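PDB 3P4G: antifreeze protein from Marinomonas primoryensis, which probably binds ice through water molecules ordered on its surface, using a right-handed beta-helix whose successive coils are joined by calcium ions. Local coordinates for residues A[31-36]-A[50-55]; A[56-61]-A[83-88]. All coordinates share one frame; numbering follows the deposited sequence. Where two conformers were deposited one is given.

Interaction 1: A[31-36]-A[50-55]. With CA (calcium ion), chain E; CA (calcium ion), chain F.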
loop_
_atom_site.group_PDB
_atom_site.type_symbol
_atom_site.label_atom_id
_atom_site.label_comp_id
_atom_site.label_asym_id
_atom_site.label_seq_id
_atom_site.Cartn_x
_atom_site.Cartn_y
_atom_site.Cartn_z
ATOM N N SER A 31 28.839 -17.624 -11.835
ATOM C CA SER A 31 29.871 -18.023 -10.903
ATOM C C SER A 31 29.194 -18.777 -9.767
ATOM O O SER A 31 27.979 -18.631 -9.551
ATOM C CB SER A 31 30.598 -16.812 -10.359
ATOM O OG SER A 31 31.720 -17.275 -9.645
ATOM N N ALA A 32 29.965 -19.586 -9.046
ATOM C CA ALA A 32 29.428 -20.381 -7.951
ATOM C C ALA A 32 29.840 -19.718 -6.624
ATOM O O ALA A 32 30.988 -19.348 -6.463
ATOM C CB ALA A 32 29.991 -21.797 -8.008
ATOM N N PHE A 33 28.914 -19.633 -5.675
ATOM C CA PHE A 33 29.228 -19.136 -4.337
ATOM C C PHE A 33 29.090 -20.241 -3.322
ATOM O O PHE A 33 29.160 -21.436 -3.700
ATOM C CB PHE A 33 28.413 -17.878 -4.039
ATOM C CG PHE A 33 28.588 -16.851 -5.113
ATOM C CD1 PHE A 33 27.688 -16.778 -6.183
ATOM C CD2 PHE A 33 29.684 -16.001 -5.087
ATOM C CE1 PHE A 33 27.875 -15.823 -7.210
ATOM C CE2 PHE A 33 29.882 -15.091 -6.107
ATOM C CZ PHE A 33 28.953 -14.977 -7.142
ATOM N N ASP A 34 29.022 -19.885 -2.044
ATOM C CA ASP A 34 28.943 -20.926 -1.013
ATOM C C ASP A 34 28.377 -20.416 0.268
ATOM O O ASP A 34 27.788 -19.324 0.300
ATOM C CB ASP A 34 30.346 -21.489 -0.736
ATOM C CG ASP A 34 31.317 -20.427 -0.312
ATOM O OD1 ASP A 34 32.533 -20.645 -0.523
ATOM O OD2 ASP A 34 30.909 -19.380 0.227
ATOM N N ALA A 35 28.584 -21.206 1.331
ATOM C CA ALA A 35 27.941 -20.965 2.626
ATOM C C ALA A 35 28.638 -19.843 3.407
ATOM O O ALA A 35 28.134 -19.410 4.442
ATOM C CB ALA A 35 27.879 -22.276 3.478
ATOM N N SER A 36 29.758 -19.342 2.901
ATOM C CA SER A 36 30.397 -18.243 3.603
ATOM C C SER A 36 29.540 -16.986 3.448
ATOM O O SER A 36 28.597 -16.931 2.629
ATOM C CB SER A 36 31.824 -17.993 3.101
ATOM O OG SER A 36 31.804 -17.435 1.809
ATOM N N LEU A 50 22.592 -15.788 -10.227
ATOM C CA LEU A 50 23.518 -15.411 -9.173
ATOM C C LEU A 50 22.854 -15.867 -7.878
ATOM O O LEU A 50 21.788 -15.392 -7.502
ATOM C CB LEU A 50 23.764 -13.879 -9.183
ATOM C CG LEU A 50 25.010 -13.360 -8.455
ATOM C CD1 LEU A 50 25.280 -11.898 -8.873
ATOM C CD2 LEU A 50 24.804 -13.482 -6.945
ATOM N N ASN A 51 23.494 -16.796 -7.200
ATOM C CA ASN A 51 22.946 -17.360 -5.977
ATOM C C ASN A 51 24.024 -17.401 -4.885
ATOM O O ASN A 51 24.951 -18.220 -4.923
ATOM C CB ASN A 51 22.419 -18.772 -6.297
ATOM C CG ASN A 51 21.652 -19.446 -5.107
ATOM O OD1 ASN A 51 21.682 -18.997 -3.966
ATOM N ND2 ASN A 51 21.009 -20.575 -5.397
ATOM N N VAL A 52 23.875 -16.532 -3.894
ATOM C CA VAL A 52 24.902 -16.463 -2.868
ATOM C C VAL A 52 24.662 -17.416 -1.696
ATOM O O VAL A 52 25.498 -17.496 -0.776
ATOM C CB VAL A 52 25.173 -14.985 -2.417
ATOM C CG1 VAL A 52 26.020 -14.231 -3.497
ATOM C CG2 VAL A 52 23.880 -14.217 -2.156
ATOM N N LEU A 53 23.558 -18.185 -1.754
ATOM C CA LEU A 53 23.369 -19.379 -0.908
ATOM C C LEU A 53 23.376 -19.009 0.581
ATOM O O LEU A 53 22.957 -17.907 0.969
ATOM C CB LEU A 53 24.446 -20.473 -1.226
ATOM C CG LEU A 53 24.393 -21.035 -2.660
ATOM C CD1 LEU A 53 25.701 -21.709 -3.075
ATOM C CD2 LEU A 53 23.224 -22.026 -2.828
ATOM N N ALA A 54 23.800 -19.938 1.411
ATOM C CA ALA A 54 23.791 -19.670 2.862
ATOM C C ALA A 54 24.793 -18.580 3.262
ATOM O O ALA A 54 25.693 -18.178 2.484
ATOM C CB ALA A 54 24.006 -20.941 3.674
ATOM N N GLY A 55 24.624 -18.116 4.495
ATOM C CA GLY A 55 25.476 -17.040 4.972
ATOM C C GLY A 55 24.780 -15.706 4.808
ATOM O O GLY A 55 23.814 -15.571 4.047
HETATM CA CA CA E . 26.995 -17.282 0.924
HETATM CA CA CA F . 22.490 -15.815 2.014
HETATM O O HOH W 1 25.522 -18.442 -8.632
HETATM O O HOH W 2 26.089 -20.228 -6.488
#

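Interaction 2: A[56-61]-A[83-88]. With CA (calcium ion), chain F; CA (calcium ion), chain E; CA (calcium ion), chain G.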
loop_
_atom_site.group_PDB
_atom_site.type_symbol
_atom_site.label_atom_id
_atom_site.label_comp_id
_atom_site.label_asym_id
_atom_site.label_seq_id
_atom_site.Cartn_x
_atom_site.Cartn_y
_atom_site.Cartn_z
ATOM N N ASP A 56 25.294 -14.719 5.511
ATOM C CA ASP A 56 24.743 -13.358 5.417
ATOM C C ASP A 56 25.589 -12.641 4.344
ATOM O O ASP A 56 26.717 -12.197 4.605
ATOM C CB ASP A 56 24.900 -12.671 6.768
ATOM C CG ASP A 56 24.107 -13.354 7.888
ATOM O OD1 ASP A 56 23.150 -14.112 7.605
ATOM O OD2 ASP A 56 24.486 -13.133 9.075
ATOM N N ASP A 57 25.035 -12.575 3.135
ATOM C CA ASP A 57 25.790 -12.193 1.934
ATOM C C ASP A 57 25.464 -10.759 1.560
ATOM O O ASP A 57 24.335 -10.291 1.730
ATOM C CB ASP A 57 25.368 -13.084 0.767
ATOM C CG ASP A 57 25.554 -14.570 1.073
ATOM O OD1 ASP A 57 26.708 -15.028 1.323
ATOM O OD2 ASP A 57 24.548 -15.289 1.053
ATOM N N LYS A 58 26.430 -10.089 0.953
ATOM C CA LYS A 58 26.220 -8.757 0.425
ATOM C C LYS A 58 26.509 -8.867 -1.069
ATOM O O LYS A 58 27.519 -9.471 -1.480
ATOM C CB LYS A 58 27.193 -7.727 1.026
ATOM C CG LYS A 58 26.939 -6.290 0.423
ATOM C CD LYS A 58 27.516 -5.183 1.336
ATOM C CE LYS A 58 27.447 -3.770 0.680
ATOM N NZ LYS A 58 28.195 -2.794 1.566
ATOM N N VAL A 59 25.586 -8.340 -1.865
ATOM C CA VAL A 59 25.719 -8.283 -3.332
ATOM C C VAL A 59 25.447 -6.837 -3.802
ATOM O O VAL A 59 24.458 -6.209 -3.388
ATOM C CB VAL A 59 24.736 -9.254 -4.033
ATOM C CG1 VAL A 59 24.817 -9.013 -5.542
ATOM C CG2 VAL A 59 25.026 -10.742 -3.709
ATOM N N SER A 60 26.330 -6.318 -4.660
ATOM C CA SER A 60 26.222 -4.944 -5.139
ATOM C C SER A 60 26.476 -4.973 -6.625
ATOM O O SER A 60 27.504 -5.473 -7.082
ATOM C CB SER A 60 27.240 -4.032 -4.451
ATOM O OG SER A 60 27.133 -4.120 -3.044
ATOM N N ILE A 61 25.521 -4.451 -7.366
ATOM C CA ILE A 61 25.486 -4.510 -8.845
ATOM C C ILE A 61 25.281 -3.079 -9.332
ATOM O O ILE A 61 24.303 -2.417 -8.956
ATOM C CB ILE A 61 24.278 -5.450 -9.318
ATOM C CG1 ILE A 61 24.493 -6.912 -8.875
ATOM C CG2 ILE A 61 24.007 -5.386 -10.846
ATOM C CD1 ILE A 61 23.218 -7.698 -8.601
ATOM N N ASN A 83 20.648 -13.427 6.558
ATOM C CA ASN A 83 20.270 -11.998 6.585
ATOM C C ASN A 83 21.132 -11.278 5.515
ATOM O O ASN A 83 22.299 -10.922 5.779
ATOM C CB ASN A 83 20.594 -11.406 7.973
ATOM C CG ASN A 83 19.806 -12.054 9.109
ATOM O OD1 ASN A 83 18.666 -12.537 8.952
ATOM N ND2 ASN A 83 20.423 -12.067 10.286
ATOM N N ASP A 84 20.588 -11.128 4.307
ATOM C CA ASP A 84 21.372 -10.710 3.116
ATOM C C ASP A 84 21.136 -9.267 2.748
ATOM O O ASP A 84 20.064 -8.722 3.056
ATOM C CB ASP A 84 21.034 -11.609 1.941
ATOM C CG ASP A 84 21.256 -13.091 2.261
ATOM O OD1 ASP A 84 22.426 -13.544 2.459
ATOM O OD2 ASP A 84 20.264 -13.838 2.346
ATOM N N GLN A 85 22.102 -8.661 2.050
ATOM C CA GLN A 85 21.992 -7.220 1.735
ATOM C C GLN A 85 22.303 -7.055 0.262
ATOM O O GLN A 85 23.391 -7.470 -0.198
ATOM C CB GLN A 85 23.006 -6.469 2.561
ATOM C CG GLN A 85 22.836 -4.940 2.490
ATOM C CD GLN A 85 23.776 -4.227 3.455
ATOM O OE1 GLN A 85 24.046 -4.720 4.549
ATOM N NE2 GLN A 85 24.285 -3.067 3.042
ATOM N N LEU A 86 21.348 -6.503 -0.471
ATOM C CA LEU A 86 21.458 -6.345 -1.929
ATOM C C LEU A 86 21.360 -4.912 -2.341
ATOM O O LEU A 86 20.494 -4.161 -1.849
ATOM C CB LEU A 86 20.388 -7.211 -2.631
ATOM C CG LEU A 86 20.206 -6.956 -4.139
ATOM C CD1 LEU A 86 21.514 -7.321 -4.880
ATOM C CD2 LEU A 86 19.032 -7.820 -4.645
ATOM N N TYR A 87 22.279 -4.489 -3.227
ATOM C CA TYR A 87 22.194 -3.169 -3.818
ATOM C C TYR A 87 22.212 -3.380 -5.333
ATOM O O TYR A 87 23.045 -4.116 -5.833
ATOM C CB TYR A 87 23.396 -2.338 -3.400
ATOM C CG TYR A 87 23.473 -1.009 -4.147
ATOM C CD1 TYR A 87 22.669 0.063 -3.773
ATOM C CD2 TYR A 87 24.353 -0.847 -5.212
ATOM C CE1 TYR A 87 22.739 1.277 -4.471
ATOM C CE2 TYR A 87 24.443 0.364 -5.899
ATOM C CZ TYR A 87 23.648 1.411 -5.516
ATOM O OH TYR A 87 23.703 2.608 -6.205
ATOM N N VAL A 88 21.248 -2.807 -6.030
ATOM C CA VAL A 88 21.256 -2.738 -7.511
ATOM C C VAL A 88 21.094 -1.258 -7.963
ATOM O O VAL A 88 20.070 -0.637 -7.630
ATOM C CB VAL A 88 20.105 -3.583 -8.106
ATOM C CG1 VAL A 88 20.098 -3.394 -9.624
ATOM C CG2 VAL A 88 20.240 -5.060 -7.740
HETATM CA CA CA F . 22.490 -15.815 2.014
HETATM CA CA CA E . 26.995 -17.282 0.924
HETATM CA CA CA G . 18.030 -14.210 2.940
HETATM O O HOH W 3 23.248 -11.032 10.179
#

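Interaction 1: A[31-36]-A[50-55]
Phe33 packs against Val52 where two successive coils of a right-handed, calcium-binding beta-helix run side by side, their touching parts only 13° apart in direction. CG1 of Val52 sits over one face of the phenyl ring, shifted toward its rim, in a CH-pi contact 4.2 Å from the ring centroid. A chi1 of -53° puts Phe33 CG anti to its own carbonyl carbon, beside the backbone N. The ring edge meets a backbone oxygen, with CD1 3.3 Å from Asn51 O, while CE1 touches CD2 of Leu50, a side chain that also packs on Tyr28. An alanine at Phe33 would probably open a gap between Leu50 and Val52 and leave the Val52 methyl without its aromatic cover near the end of the coil stack.

The other side of the contact is looser and wetter. No direct hydrogen bond joins the segments; instead one water bridges Ser31 O to Asn51 N, and a second accepts from Phe33 N and donates to Asn51 O. Farther along, at the turn, Ala35 and Ala54 meet methyl to methyl, Ala35 CA approaches Ala54 O, and the metal does the joining. Four carbonyl oxygens, of Asp34, Ser36, Val52 and Ala54, converge on one calcium ion, whose charge probably offsets the repulsion expected between acceptors so close together; Asn38 and Asp57 complete the site. The Asp34 carboxylate stays out of that shell and shapes the loop as an Asx turn: Ser36 N donates to Asp34 OD2 at 2.9 Å from above the carboxylate plane.

Interaction 2: A[56-61]-A[83-88]
CG1 of Val59 rests 3.8 Å from CD1 of Leu86 inside the beta-helix, where neighbouring coils contribute parallel strands in exact register. CD1 of Ile61 extends the apolar row, touching Leu86 CD1 and, at 4.1 Å, CG2 of Val88; Met79 and Leu77 pack on Leu86 within the same core. Four parallel bridges hold the backbones together, Val59 bonding twice to the neighbouring strand: its N donates to Gln85 O and its O accepts from Tyr87 N. On the outer face Lys58 and Gln85 lie alongside each other, pointing the same way.

Toward the turn the pairing passes to carboxylates. Asp57 and Asp84 lie side by side, their carboxylate planes 4° apart, and both bind the same calcium ion, through Asp57 OD2 and Asp84 OD1, which probably eases the repulsion between these oxygens only 3.1 Å apart. Each aspartate also reaches a second calcium with its other oxygen, so the row of ions continues from coil to coil. Asp84 OD1 additionally accepts from Asp57 N through its anti lone pair. At the polar edge a water links Asp56 OD2 to Asn83 ND2, though the Asn83 side chain has its strongest polar partner in Asn102, and Asn83 N donates to Asp56 OD1 at 2.8 Å from above the carboxylate plane.

Overall arrangement
From the N terminus, the chain leaves strand 24-25, forms the 31-36 loop, runs down strand 39-42 and returns along 50-51, so that interaction 1 closes one coil. Residues 56-61 follow at once; a longer excursion then leads through strand 77-78 to 83-88, where interaction 2 closes the next. The two contacts are in series, neither nesting nor crossing, with centres about 11 Å apart. They share two calcium ions: Asp57, with Asn38, completes the site framed by interaction 1, and Leu53 and Gly55 help to fill the one between Asp57 and Asp84. Inside, Val52 meets Val59, joining the turn side to the strand 58-61 face.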